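Local coordinates for protein GCN5-related N-acetyltransferase (PDB 2OZG) that binds coenzyme A and probably catalyses acetyl transfer as a GCN5-related N-acetyltransferase, perhaps acting on aminoglycosides, at residues Trp140-Thr144 with Asp145-Ile149; Leu271-Glu275 with Gln276-Ile280. All coordinates share one frame; numbering follows the deposited sequence.

Contact 1 of 2, residues Trp140-Thr144 with Asp145-Ile149; sequences WEIPT and DSIQI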
loop_
_atom_site.group_PDB
_atom_site.type_symbol
_atom_site.label_atom_id
_atom_site.label_comp_id
_atom_site.label_asym_id
_atom_site.label_seq_id
_atom_site.Cartn_x
_atom_site.Cartn_y
_atom_site.Cartn_z
ATOM N N TRP A 140 8.863 -11.526 16.040
ATOM C CA TRP A 140 8.740 -10.175 16.493
ATOM C C TRP A 140 9.525 -9.245 15.609
ATOM O O TRP A 140 10.501 -9.651 15.041
ATOM C CB TRP A 140 9.316 -10.059 17.908
ATOM C CG TRP A 140 8.415 -10.660 18.931
ATOM C CD1 TRP A 140 8.342 -11.959 19.270
ATOM C CD2 TRP A 140 7.421 -9.972 19.713
ATOM N NE1 TRP A 140 7.391 -12.130 20.235
ATOM C CE2 TRP A 140 6.814 -10.926 20.538
ATOM C CE3 TRP A 140 7.032 -8.651 19.825
ATOM C CZ2 TRP A 140 5.789 -10.605 21.452
ATOM C CZ3 TRP A 140 6.023 -8.314 20.762
ATOM C CH2 TRP A 140 5.418 -9.311 21.556
ATOM N N GLU A 141 9.123 -7.981 15.539
ATOM C CA GLU A 141 9.893 -7.028 14.778
ATOM C C GLU A 141 9.947 -5.742 15.541
ATOM O O GLU A 141 9.031 -5.458 16.314
ATOM C CB GLU A 141 9.259 -6.741 13.409
ATOM C CG GLU A 141 8.024 -5.924 13.442
ATOM C CD GLU A 141 7.580 -5.556 12.026
ATOM O OE1 GLU A 141 7.253 -6.493 11.283
ATOM O OE2 GLU A 141 7.568 -4.337 11.671
ATOM N N ILE A 142 10.970 -4.935 15.280
ATOM C CA ILE A 142 11.094 -3.662 15.957
ATOM C C ILE A 142 11.964 -2.691 15.200
ATOM O O ILE A 142 12.973 -3.104 14.592
ATOM C CB ILE A 142 11.702 -3.906 17.354
ATOM C CG1 ILE A 142 11.716 -2.641 18.190
ATOM C CG2 ILE A 142 13.154 -4.443 17.267
ATOM C CD1 ILE A 142 12.136 -2.889 19.632
ATOM N N PRO A 143 11.590 -1.384 15.220
ATOM C CA PRO A 143 12.502 -0.404 14.638
ATOM C C PRO A 143 13.760 -0.248 15.506
ATOM O O PRO A 143 13.681 -0.058 16.743
ATOM C CB PRO A 143 11.668 0.869 14.528
ATOM C CG PRO A 143 10.452 0.677 15.423
ATOM C CD PRO A 143 10.315 -0.790 15.687
ATOM N N THR A 144 14.918 -0.327 14.849
ATOM C CA THR A 144 16.191 -0.317 15.539
ATOM C C THR A 144 16.367 0.941 16.363
ATOM O O THR A 144 16.891 0.888 17.454
ATOM C CB THR A 144 17.371 -0.439 14.542
ATOM O OG1 THR A 144 17.090 -1.397 13.523
ATOM C CG2 THR A 144 18.618 -0.894 15.233
ATOM N N ASP A 145 15.892 2.079 15.856
ATOM C CA ASP A 145 16.065 3.315 16.586
ATOM C C ASP A 145 15.124 3.537 17.796
ATOM O O ASP A 145 15.207 4.578 18.457
ATOM C CB ASP A 145 16.053 4.505 15.615
ATOM C CG ASP A 145 14.720 4.723 14.976
ATOM O OD1 ASP A 145 13.752 4.007 15.336
ATOM O OD2 ASP A 145 14.650 5.633 14.100
ATOM N N SER A 146 14.228 2.586 18.067
ATOM C CA SER A 146 13.349 2.658 19.209
ATOM C C SER A 146 13.932 1.871 20.392
ATOM O O SER A 146 13.452 1.995 21.510
ATOM C CB SER A 146 11.954 2.127 18.863
ATOM O OG SER A 146 11.959 0.705 18.793
ATOM N N ILE A 147 15.029 1.137 20.181
ATOM C CA ILE A 147 15.595 0.281 21.271
ATOM C C ILE A 147 16.224 1.080 22.368
ATOM O O ILE A 147 15.938 0.864 23.556
ATOM C CB ILE A 147 16.573 -0.739 20.729
ATOM C CG1 ILE A 147 15.793 -1.693 19.811
ATOM C CG2 ILE A 147 17.194 -1.525 21.890
ATOM C CD1 ILE A 147 16.672 -2.590 18.923
ATOM N N GLN A 148 17.085 2.009 21.970
ATOM C CA GLN A 148 17.660 2.957 22.891
ATOM C C GLN A 148 18.140 2.338 24.210
ATOM O O GLN A 148 17.726 2.742 25.292
ATOM C CB GLN A 148 16.642 4.083 23.151
ATOM C CG GLN A 148 16.195 4.845 21.881
ATOM C CD GLN A 148 14.898 5.646 22.084
ATOM O OE1 GLN A 148 14.392 5.760 23.210
ATOM N NE2 GLN A 148 14.361 6.211 20.988
ATOM N N ILE A 149 18.974 1.312 24.092
ATOM C CA ILE A 149 19.655 0.707 25.227
ATOM C C ILE A 149 21.131 0.756 24.883
ATOM O O ILE A 149 21.517 0.373 23.772
ATOM C CB ILE A 149 19.214 -0.753 25.519
ATOM C CG1 ILE A 149 17.783 -0.748 26.073
ATOM C CG2 ILE A 149 20.203 -1.436 26.539
ATOM C CD1 ILE A 149 17.113 -2.058 26.116
HETATM O O HOH W 1 18.087 2.504 19.408
#
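Pro-143 and Ser-146 close a tight turn where strand 132-143 ends: Ser-146 N donates to Pro-143 O at 3.0 Å, with an N-H...O angle of 161°. The intervening residues, Thr-144 and Asp-145, have the backbone conformation of a type I beta turn. A second turn, shifted one residue along the chain, overlaps it, but its bond, from Ile-147 N to Thr-144 O at 3.3 Å, is weak.

The Ser-146 side chain adds a second grip on the same carbonyl. With chi1 at 76°, OG is tucked between the backbone N and the carbonyl carbon and donates to Pro-143 O at 2.8 Å. This hydroxyl lies in the carbonyl plane on a lone pair, whereas the amide of Ser-146 approaches from above that plane, so the two donors reach the oxygen from different directions. In the GNAT fold here, strand 132-143 runs antiparallel to both 258-263 and 279-290, and the turn carries the chain off its end. Ser-146 OG also hydrogen-bonds to Ser-277 OG, in the loop leading into strand 279-290, and rests against Ile-142 CG1, 3.4 Å away. Ile-142 CD1 meets Ile-147 CG1 at 3.9 Å, the two side chains crossing at about a right angle.

Beyond the turn, one water donates to Thr-144 O and accepts from Gln-148 N. Thr-144 OG1 points elsewhere, to Ile-256 O beside strand 258-263.

Contact 2 of 2, residues Leu271-Glu275 with Gln276-Ile280; sequences LLLPE and QSATI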
loop_
_atom_site.group_PDB
_atom_site.type_symbol
_atom_site.label_atom_id
_atom_site.label_comp_id
_atom_site.label_asym_id
_atom_site.label_seq_id
_atom_site.Cartn_x
_atom_site.Cartn_y
_atom_site.Cartn_z
ATOM N N LEU A 271 10.580 -6.747 27.778
ATOM C CA LEU A 271 10.358 -6.163 29.106
ATOM C C LEU A 271 11.414 -5.077 29.362
ATOM O O LEU A 271 11.144 -4.070 30.013
ATOM C CB LEU A 271 10.390 -7.253 30.201
ATOM C CG LEU A 271 10.291 -6.757 31.653
ATOM C CD1 LEU A 271 8.998 -6.025 31.872
ATOM C CD2 LEU A 271 10.421 -7.899 32.589
ATOM N N LEU A 272 12.612 -5.275 28.810
ATOM C CA LEU A 272 13.687 -4.343 29.006
ATOM C C LEU A 272 13.702 -3.088 28.118
ATOM O O LEU A 272 14.501 -2.216 28.343
ATOM C CB LEU A 272 15.015 -5.077 28.894
ATOM C CG LEU A 272 15.234 -6.210 29.908
ATOM C CD1 LEU A 272 16.649 -6.690 29.793
ATOM C CD2 LEU A 272 14.972 -5.728 31.327
ATOM N N LEU A 273 12.845 -3.017 27.107
ATOM C CA LEU A 273 12.758 -1.830 26.227
ATOM C C LEU A 273 12.071 -0.650 26.926
ATOM O O LEU A 273 11.201 -0.838 27.794
ATOM C CB LEU A 273 11.953 -2.194 24.990
ATOM C CG LEU A 273 12.421 -3.377 24.101
ATOM C CD1 LEU A 273 11.353 -3.720 23.019
ATOM C CD2 LEU A 273 13.717 -3.078 23.436
ATOM N N PRO A 274 12.441 0.581 26.553
ATOM C CA PRO A 274 11.816 1.729 27.162
ATOM C C PRO A 274 10.357 1.888 26.774
ATOM O O PRO A 274 9.580 2.341 27.598
ATOM C CB PRO A 274 12.654 2.908 26.682
ATOM C CG PRO A 274 13.486 2.418 25.634
ATOM C CD PRO A 274 13.524 0.975 25.627
ATOM N N GLU A 275 9.989 1.494 25.561
ATOM C CA GLU A 275 8.608 1.576 25.115
ATOM C C GLU A 275 8.161 0.321 24.408
ATOM O O GLU A 275 8.974 -0.527 24.022
ATOM C CB GLU A 275 8.466 2.792 24.203
ATOM C CG GLU A 275 8.848 4.144 24.879
ATOM C CD GLU A 275 7.925 4.544 26.016
ATOM O OE1 GLU A 275 6.830 3.950 26.102
ATOM O OE2 GLU A 275 8.295 5.461 26.800
ATOM N N GLN A 276 6.856 0.139 24.281
ATOM C CA GLN A 276 6.336 -1.029 23.588
ATOM C C GLN A 276 6.430 -0.794 22.081
ATOM O O GLN A 276 5.432 -0.586 21.415
ATOM C CB GLN A 276 4.922 -1.280 24.032
ATOM C CG GLN A 276 4.869 -1.679 25.521
ATOM C CD GLN A 276 3.465 -1.784 26.046
ATOM O OE1 GLN A 276 2.560 -2.235 25.341
ATOM N NE2 GLN A 276 3.279 -1.432 27.313
ATOM N N SER A 277 7.642 -0.827 21.545
ATOM C CA SER A 277 7.837 -0.519 20.141
ATOM C C SER A 277 7.879 -1.745 19.262
ATOM O O SER A 277 7.856 -1.642 18.021
ATOM C CB SER A 277 9.062 0.347 19.997
ATOM O OG SER A 277 10.124 -0.218 20.700
ATOM N N ALA A 278 7.894 -2.905 19.892
ATOM C CA ALA A 278 8.019 -4.144 19.162
ATOM C C ALA A 278 6.648 -4.672 18.801
ATOM O O ALA A 278 5.721 -4.503 19.564
ATOM C CB ALA A 278 8.769 -5.158 19.999
ATOM N N THR A 279 6.494 -5.303 17.641
ATOM C CA THR A 279 5.198 -5.891 17.304
ATOM C C THR A 279 5.377 -7.309 16.838
ATOM O O THR A 279 6.465 -7.704 16.425
ATOM C CB THR A 279 4.512 -5.097 16.169
ATOM O OG1 THR A 279 5.405 -4.985 15.090
ATOM C CG2 THR A 279 4.206 -3.702 16.602
ATOM N N ILE A 280 4.287 -8.062 16.845
ATOM C CA ILE A 280 4.329 -9.407 16.370
ATOM C C ILE A 280 4.082 -9.362 14.866
ATOM O O ILE A 280 3.086 -8.870 14.437
ATOM C CB ILE A 280 3.313 -10.317 17.121
ATOM C CG1 ILE A 280 3.862 -10.624 18.520
ATOM C CG2 ILE A 280 3.081 -11.577 16.394
ATOM C CD1 ILE A 280 2.857 -11.305 19.463
HETATM O O HOH W 2 5.125 2.291 25.295
HETATM O O HOH W 3 11.581 0.780 22.988
#
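Glu-275 O and Ser-277 N lie 2.8 Å apart across an inverse gamma turn centred on Gln-276, joined by a weak hydrogen bond, bent to 132° at the hydrogen.

Two waters bridge other polar atoms of the turn. One accepts from Gln-276 N at 2.9 Å and donates to Glu-275 OE1, spanning the outside of the turn; the bend of the Glu-275 side chain at chi2 (-65°) brings the carboxylate back to it. The other accepts from Glu-275 N and sits 2.9 Å from Ser-277 OG, a hydroxyl that also bonds to Ser-146. Within the turn the apolar contact is Leu-273 CD1 with Ala-278 CB, at 4.2 Å.

The strongest polar partners of Glu-275 and Gln-276 lie on the second subunit. The Glu-275 carboxylate bonds to Thr-122 OG1 and Gln-123 N of that subunit and touches a coenzyme A not bound to this chain, while the Gln-276 amide meets Gln-123 and Arg-285 there. The turn therefore belongs to a subunit interface beside a cofactor.

Within its own chain it leads from the end of a 3-10 segment at 271-272 into strand 279-290, with Leu-273 touching both Ile-142 of strand 132-143 and Trp-246 of helix 239-250.

In the fold
The centres of the two contacts are about 7 Å apart, on the same side of the chain's centre. Contact 1 comes first along the chain, at the exit of strand 132-143; contact 2 follows more than a hundred residues later, at the entry to strand 279-290. These strands are antiparallel neighbours, and the probable hydrogen bond from Glu-141 N to Thr-279 O (2.8 Å) joins them just inside the turns. The loops also pack directly, Ile-147 O lying 3.2 Å from Pro-274 CD. Two chain reversals remote in sequence thus form one end of the same strand pair, next to the second subunit and, at contact 2, a coenzyme A that is not bound to this chain.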